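Local coordinates for mitogen-activated protein kinase, putative (Map kinase-like protein) (Leishmania major, PDB 3PG1) that probably transfers phosphate from ATP to serine or threonine residues of target proteins, as a mitogen-activated protein kinase of the parasite, at residues E79-L92 with A168-L180. Residues are numbered along the deposited sequence; the frame is centred on the assembly and turned at random.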
loop_
_atom_site.group_PDB
_atom_site.type_symbol
_atom_site.label_atom_id
_atom_site.label_comp_id
_atom_site.label_asym_id
_atom_site.label_seq_id
_atom_site.Cartn_x
_atom_site.Cartn_y
_atom_site.Cartn_z
ATOM N N GLU A 79 -2.188 -12.319 -3.956
ATOM C CA GLU A 79 -1.479 -11.100 -4.354
ATOM C C GLU A 79 -1.765 -10.785 -5.830
ATOM O O GLU A 79 -1.952 -9.634 -6.207
ATOM C CB GLU A 79 0.039 -11.274 -4.166
ATOM C CG GLU A 79 0.492 -11.411 -2.720
ATOM C CD GLU A 79 1.995 -11.457 -2.508
ATOM O OE1 GLU A 79 2.752 -11.284 -3.493
ATOM O OE2 GLU A 79 2.417 -11.648 -1.346
ATOM N N ILE A 80 -1.801 -11.828 -6.657
ATOM C CA ILE A 80 -2.054 -11.730 -8.091
ATOM C C ILE A 80 -3.483 -11.348 -8.398
ATOM O O ILE A 80 -3.714 -10.469 -9.226
ATOM C CB ILE A 80 -1.550 -13.039 -8.794
ATOM C CG1 ILE A 80 -0.123 -12.860 -9.288
ATOM C CG2 ILE A 80 -2.471 -13.581 -9.903
ATOM C CD1 ILE A 80 0.910 -12.682 -8.194
ATOM N N ARG A 81 -4.434 -12.022 -7.764
ATOM C CA ARG A 81 -5.860 -11.740 -7.946
ATOM C C ARG A 81 -6.181 -10.282 -7.578
ATOM O O ARG A 81 -6.938 -9.637 -8.295
ATOM C CB ARG A 81 -6.715 -12.729 -7.120
ATOM C CG ARG A 81 -6.765 -14.153 -7.756
ATOM C CD ARG A 81 -8.126 -14.821 -7.648
ATOM N NE ARG A 81 -9.186 -13.876 -7.996
ATOM C CZ ARG A 81 -10.241 -13.616 -7.236
ATOM N NH1 ARG A 81 -10.447 -14.299 -6.114
ATOM N NH2 ARG A 81 -11.120 -12.699 -7.609
ATOM N N LEU A 82 -5.563 -9.757 -6.495
ATOM C CA LEU A 82 -5.755 -8.375 -6.046
ATOM C C LEU A 82 -5.201 -7.392 -7.035
ATOM O O LEU A 82 -5.876 -6.403 -7.327
ATOM C CB LEU A 82 -5.126 -8.150 -4.670
ATOM C CG LEU A 82 -6.053 -8.374 -3.505
ATOM C CD1 LEU A 82 -5.292 -8.435 -2.213
ATOM C CD2 LEU A 82 -7.132 -7.298 -3.467
ATOM N N LEU A 83 -4.000 -7.682 -7.610
ATOM C CA LEU A 83 -3.373 -6.811 -8.624
ATOM C C LEU A 83 -4.219 -6.726 -9.866
ATOM O O LEU A 83 -4.398 -5.650 -10.432
ATOM C CB LEU A 83 -1.987 -7.323 -9.012
ATOM C CG LEU A 83 -0.778 -6.763 -8.261
ATOM C CD1 LEU A 83 0.507 -7.411 -8.791
ATOM C CD2 LEU A 83 -0.680 -5.223 -8.386
ATOM N N ASN A 84 -4.792 -7.863 -10.249
ATOM C CA ASN A 84 -5.604 -8.029 -11.442
ATOM C C ASN A 84 -7.049 -7.586 -11.305
ATOM O O ASN A 84 -7.753 -7.480 -12.310
ATOM C CB ASN A 84 -5.498 -9.485 -11.904
ATOM C CG ASN A 84 -5.599 -9.669 -13.389
ATOM O OD1 ASN A 84 -5.257 -8.785 -14.177
ATOM N ND2 ASN A 84 -6.118 -10.815 -13.797
ATOM N N HIS A 85 -7.489 -7.290 -10.067
ATOM C CA HIS A 85 -8.851 -6.845 -9.762
ATOM C C HIS A 85 -9.123 -5.376 -10.149
ATOM O O HIS A 85 -10.247 -5.025 -10.504
ATOM C CB HIS A 85 -9.139 -7.075 -8.268
ATOM C CG HIS A 85 -10.567 -6.831 -7.894
ATOM N ND1 HIS A 85 -11.563 -7.735 -8.220
ATOM C CD2 HIS A 85 -11.128 -5.776 -7.259
ATOM C CE1 HIS A 85 -12.690 -7.189 -7.801
ATOM N NE2 HIS A 85 -12.480 -6.013 -7.213
ATOM N N PHE A 86 -8.116 -4.514 -10.036
ATOM C CA PHE A 86 -8.267 -3.063 -10.319
ATOM C C PHE A 86 -7.762 -2.694 -11.706
ATOM O O PHE A 86 -6.823 -3.302 -12.185
ATOM C CB PHE A 86 -7.507 -2.243 -9.265
ATOM C CG PHE A 86 -8.074 -2.502 -7.888
ATOM C CD1 PHE A 86 -9.223 -1.844 -7.461
ATOM C CD2 PHE A 86 -7.524 -3.482 -7.062
ATOM C CE1 PHE A 86 -9.790 -2.138 -6.227
ATOM C CE2 PHE A 86 -8.103 -3.782 -5.824
ATOM C CZ PHE A 86 -9.214 -3.095 -5.404
ATOM N N HIS A 87 -8.345 -1.647 -12.306
ATOM C CA HIS A 87 -7.956 -1.086 -13.598
ATOM C C HIS A 87 -8.197 0.380 -13.435
ATOM O O HIS A 87 -9.185 0.921 -13.940
ATOM C CB HIS A 87 -8.815 -1.672 -14.737
ATOM C CG HIS A 87 -8.720 -3.162 -14.808
ATOM N ND1 HIS A 87 -9.646 -3.973 -14.164
ATOM C CD2 HIS A 87 -7.755 -3.942 -15.349
ATOM C CE1 HIS A 87 -9.237 -5.214 -14.370
ATOM N NE2 HIS A 87 -8.112 -5.246 -15.089
ATOM N N HIS A 88 -7.349 1.012 -12.619
ATOM C CA HIS A 88 -7.537 2.413 -12.284
ATOM C C HIS A 88 -6.193 3.141 -12.307
ATOM O O HIS A 88 -5.210 2.565 -11.850
ATOM C CB HIS A 88 -8.209 2.522 -10.888
ATOM C CG HIS A 88 -8.647 3.907 -10.539
ATOM N ND1 HIS A 88 -7.751 4.843 -10.040
ATOM C CD2 HIS A 88 -9.873 4.458 -10.591
ATOM C CE1 HIS A 88 -8.451 5.942 -9.828
ATOM N NE2 HIS A 88 -9.732 5.768 -10.153
ATOM N N PRO A 89 -6.139 4.405 -12.795
ATOM C CA PRO A 89 -4.843 5.115 -12.857
ATOM C C PRO A 89 -4.071 5.264 -11.544
ATOM O O PRO A 89 -2.873 5.452 -11.583
ATOM C CB PRO A 89 -5.202 6.505 -13.437
ATOM C CG PRO A 89 -6.550 6.377 -14.025
ATOM C CD PRO A 89 -7.243 5.244 -13.319
ATOM N N ASN A 90 -4.747 5.249 -10.403
ATOM C CA ASN A 90 -4.095 5.471 -9.108
ATOM C C ASN A 90 -3.715 4.219 -8.378
ATOM O O ASN A 90 -3.157 4.315 -7.287
ATOM C CB ASN A 90 -4.975 6.326 -8.213
ATOM C CG ASN A 90 -5.152 7.719 -8.731
ATOM O OD1 ASN A 90 -6.272 8.205 -8.847
ATOM N ND2 ASN A 90 -4.059 8.387 -9.054
ATOM N N ILE A 91 -4.003 3.049 -8.972
ATOM C CA ILE A 91 -3.724 1.732 -8.398
ATOM C C ILE A 91 -2.763 1.016 -9.327
ATOM O O ILE A 91 -3.073 0.842 -10.515
ATOM C CB ILE A 91 -5.030 0.912 -8.169
ATOM C CG1 ILE A 91 -6.075 1.655 -7.233
ATOM C CG2 ILE A 91 -4.698 -0.529 -7.645
ATOM C CD1 ILE A 91 -5.576 1.970 -5.865
ATOM N N LEU A 92 -1.595 0.592 -8.800
ATOM C CA LEU A 92 -0.593 -0.103 -9.640
ATOM C C LEU A 92 -1.198 -1.384 -10.182
ATOM O O LEU A 92 -1.759 -2.163 -9.433
ATOM C CB LEU A 92 0.723 -0.366 -8.867
ATOM C CG LEU A 92 1.906 -0.925 -9.713
ATOM C CD1 LEU A 92 2.476 0.146 -10.618
ATOM C CD2 LEU A 92 2.979 -1.523 -8.807
ATOM N N ALA A 168 5.202 8.514 -11.269
ATOM C CA ALA A 168 5.656 8.163 -12.623
ATOM C C ALA A 168 6.543 9.314 -13.107
ATOM O O ALA A 168 6.595 10.344 -12.432
ATOM C CB ALA A 168 4.455 7.997 -13.543
ATOM N N ASP A 169 7.234 9.168 -14.277
ATOM C CA ASP A 169 8.068 10.247 -14.835
ATOM C C ASP A 169 7.217 11.505 -15.026
ATOM O O ASP A 169 7.685 12.619 -14.780
ATOM C CB ASP A 169 8.719 9.822 -16.163
ATOM C CG ASP A 169 9.725 8.704 -16.005
ATOM O OD1 ASP A 169 9.348 7.532 -16.222
ATOM O OD2 ASP A 169 10.895 9.001 -15.665
ATOM N N ASN A 170 5.948 11.290 -15.414
ATOM C CA ASN A 170 4.913 12.291 -15.651
ATOM C C ASN A 170 4.252 12.782 -14.340
ATOM O O ASN A 170 3.233 13.478 -14.386
ATOM C CB ASN A 170 3.859 11.717 -16.633
ATOM C CG ASN A 170 3.778 10.195 -16.705
ATOM O OD1 ASN A 170 4.780 9.478 -16.854
ATOM N ND2 ASN A 170 2.569 9.670 -16.654
ATOM N N ASN A 171 4.826 12.404 -13.172
ATOM C CA ASN A 171 4.361 12.699 -11.808
ATOM C C ASN A 171 2.992 12.123 -11.386
ATOM O O ASN A 171 2.478 12.473 -10.318
ATOM C CB ASN A 171 4.584 14.166 -11.393
ATOM C CG ASN A 171 5.975 14.464 -10.871
ATOM O OD1 ASN A 171 6.922 13.675 -11.017
ATOM N ND2 ASN A 171 6.129 15.624 -10.247
ATOM N N ASP A 172 2.435 11.197 -12.201
ATOM C CA ASP A 172 1.184 10.484 -11.901
ATOM C C ASP A 172 1.415 9.684 -10.610
ATOM O O ASP A 172 2.477 9.071 -10.457
ATOM C CB ASP A 172 0.817 9.510 -13.050
ATOM C CG ASP A 172 0.294 10.114 -14.355
ATOM O OD1 ASP A 172 0.087 11.353 -14.405
ATOM O OD2 ASP A 172 0.147 9.353 -15.347
ATOM N N ILE A 173 0.447 9.731 -9.686
ATOM C CA ILE A 173 0.494 9.031 -8.393
ATOM C C ILE A 173 -0.145 7.654 -8.522
ATOM O O ILE A 173 -1.253 7.540 -9.027
ATOM C CB ILE A 173 -0.152 9.870 -7.236
ATOM C CG1 ILE A 173 0.742 11.068 -6.803
ATOM C CG2 ILE A 173 -0.601 9.007 -6.028
ATOM C CD1 ILE A 173 1.909 10.794 -5.796
ATOM N N THR A 174 0.541 6.632 -8.049
ATOM C CA THR A 174 0.048 5.263 -8.054
ATOM C C THR A 174 0.342 4.654 -6.653
ATOM O O THR A 174 1.433 4.823 -6.108
ATOM C CB THR A 174 0.744 4.494 -9.193
ATOM O OG1 THR A 174 0.622 5.268 -10.379
ATOM C CG2 THR A 174 0.111 3.193 -9.470
ATOM N N ILE A 175 -0.636 3.967 -6.097
ATOM C CA ILE A 175 -0.481 3.261 -4.823
ATOM C C ILE A 175 -0.128 1.801 -5.122
ATOM O O ILE A 175 -0.803 1.162 -5.921
ATOM C CB ILE A 175 -1.780 3.372 -3.987
ATOM C CG1 ILE A 175 -2.051 4.857 -3.613
ATOM C CG2 ILE A 175 -1.682 2.480 -2.704
ATOM C CD1 ILE A 175 -3.414 4.995 -2.729
ATOM N N CYS A 176 0.860 1.261 -4.415
ATOM C CA CYS A 176 1.227 -0.142 -4.552
ATOM C C CYS A 176 1.253 -0.819 -3.184
ATOM O O CYS A 176 0.967 -0.194 -2.146
ATOM C CB CYS A 176 2.557 -0.303 -5.294
ATOM S SG CYS A 176 4.017 0.134 -4.314
ATOM N N ASP A 177 1.552 -2.129 -3.192
ATOM C CA ASP A 177 1.685 -2.951 -1.996
ATOM C C ASP A 177 0.398 -3.048 -1.154
ATOM O O ASP A 177 0.476 -3.364 0.022
ATOM C CB ASP A 177 2.867 -2.465 -1.145
ATOM C CG ASP A 177 4.216 -2.791 -1.738
ATOM O OD1 ASP A 177 4.253 -3.522 -2.745
ATOM O OD2 ASP A 177 5.235 -2.334 -1.176
ATOM N N PHE A 178 -0.768 -2.788 -1.761
ATOM C CA PHE A 178 -2.070 -2.899 -1.109
ATOM C C PHE A 178 -2.434 -4.398 -1.078
ATOM O O PHE A 178 -3.319 -4.785 -0.331
ATOM C CB PHE A 178 -3.138 -2.140 -1.936
ATOM C CG PHE A 178 -3.239 -2.560 -3.376
ATOM C CD1 PHE A 178 -4.106 -3.581 -3.765
ATOM C CD2 PHE A 178 -2.479 -1.930 -4.358
ATOM C CE1 PHE A 178 -4.180 -3.998 -5.100
ATOM C CE2 PHE A 178 -2.529 -2.363 -5.691
ATOM C CZ PHE A 178 -3.388 -3.392 -6.059
ATOM N N ASN A 179 -1.777 -5.213 -1.934
ATOM C CA ASN A 179 -2.042 -6.646 -2.150
ATOM C C ASN A 179 -1.204 -7.630 -1.315
ATOM O O ASN A 179 -1.274 -8.842 -1.538
ATOM C CB ASN A 179 -1.935 -6.968 -3.654
ATOM C CG ASN A 179 -0.555 -6.780 -4.227
ATOM O OD1 ASN A 179 0.132 -5.782 -3.955
ATOM N ND2 ASN A 179 -0.145 -7.708 -5.083
ATOM N N LEU A 180 -0.417 -7.113 -0.361
ATOM C CA LEU A 180 0.420 -7.911 0.533
ATOM C C LEU A 180 -0.301 -8.099 1.869
ATOM O O LEU A 180 0.000 -9.032 2.611
ATOM C CB LEU A 180 1.783 -7.220 0.754
ATOM C CG LEU A 180 2.568 -6.735 -0.481
ATOM C CD1 LEU A 180 3.807 -5.994 -0.060
ATOM C CD2 LEU A 180 2.957 -7.894 -1.425
#
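Phe178 and Asn179 reach across to Leu82, Leu83 and the backbone of Glu79, joining the Asp-Phe-Asn variant of the kinase DFG motif (177–179) to the end of helix C (70–85) and the loop after it. The contact illustrates how backbone carbonyls are satisfied where helix C meets the DFG region: four hydrogen bonds cross it. Glu79 O serves two donors: the helical Leu83 N and, from the opposite face of the carbonyl plane, Asn179 ND2 at 2.9 Å. With chi1 at 65°, Asn179 CG sits between its backbone N and carbonyl carbon, which turns ND2 toward the helix, 3.4 Å from Leu83 CG. Glu79 OE1 forms a long, weak ion pair with Lys52, and OE2 lies 3.8 Å from Leu180 CD2.

Phe178 lies among apolar side chains, with the carbonyl oxygens Leu82 O and Leu92 O at its edge. Leu83 CD2 meets its CZ at 4.0 Å, consistent with neighbours in the regulatory spine, and Ile91 CG2 presses on CE2 at 3.4 Å. The Phe86 ring stands nearly perpendicular, at 88°, yet meets it obliquely.

Beyond the ring the loop runs parallel to strand 173–175 through a single bridge: Ile175 N donates to Asn90 O and Ile175 O accepts from Leu92 N. Asn90 N is satisfied by His88 ND1. The buried Asn90 amide uses ND2 twice, toward His142 ND1 of helix 133–152 and, at 2.9 Å with an N-H...O angle of 164°, toward Ile173 O, which lies in the amide plane.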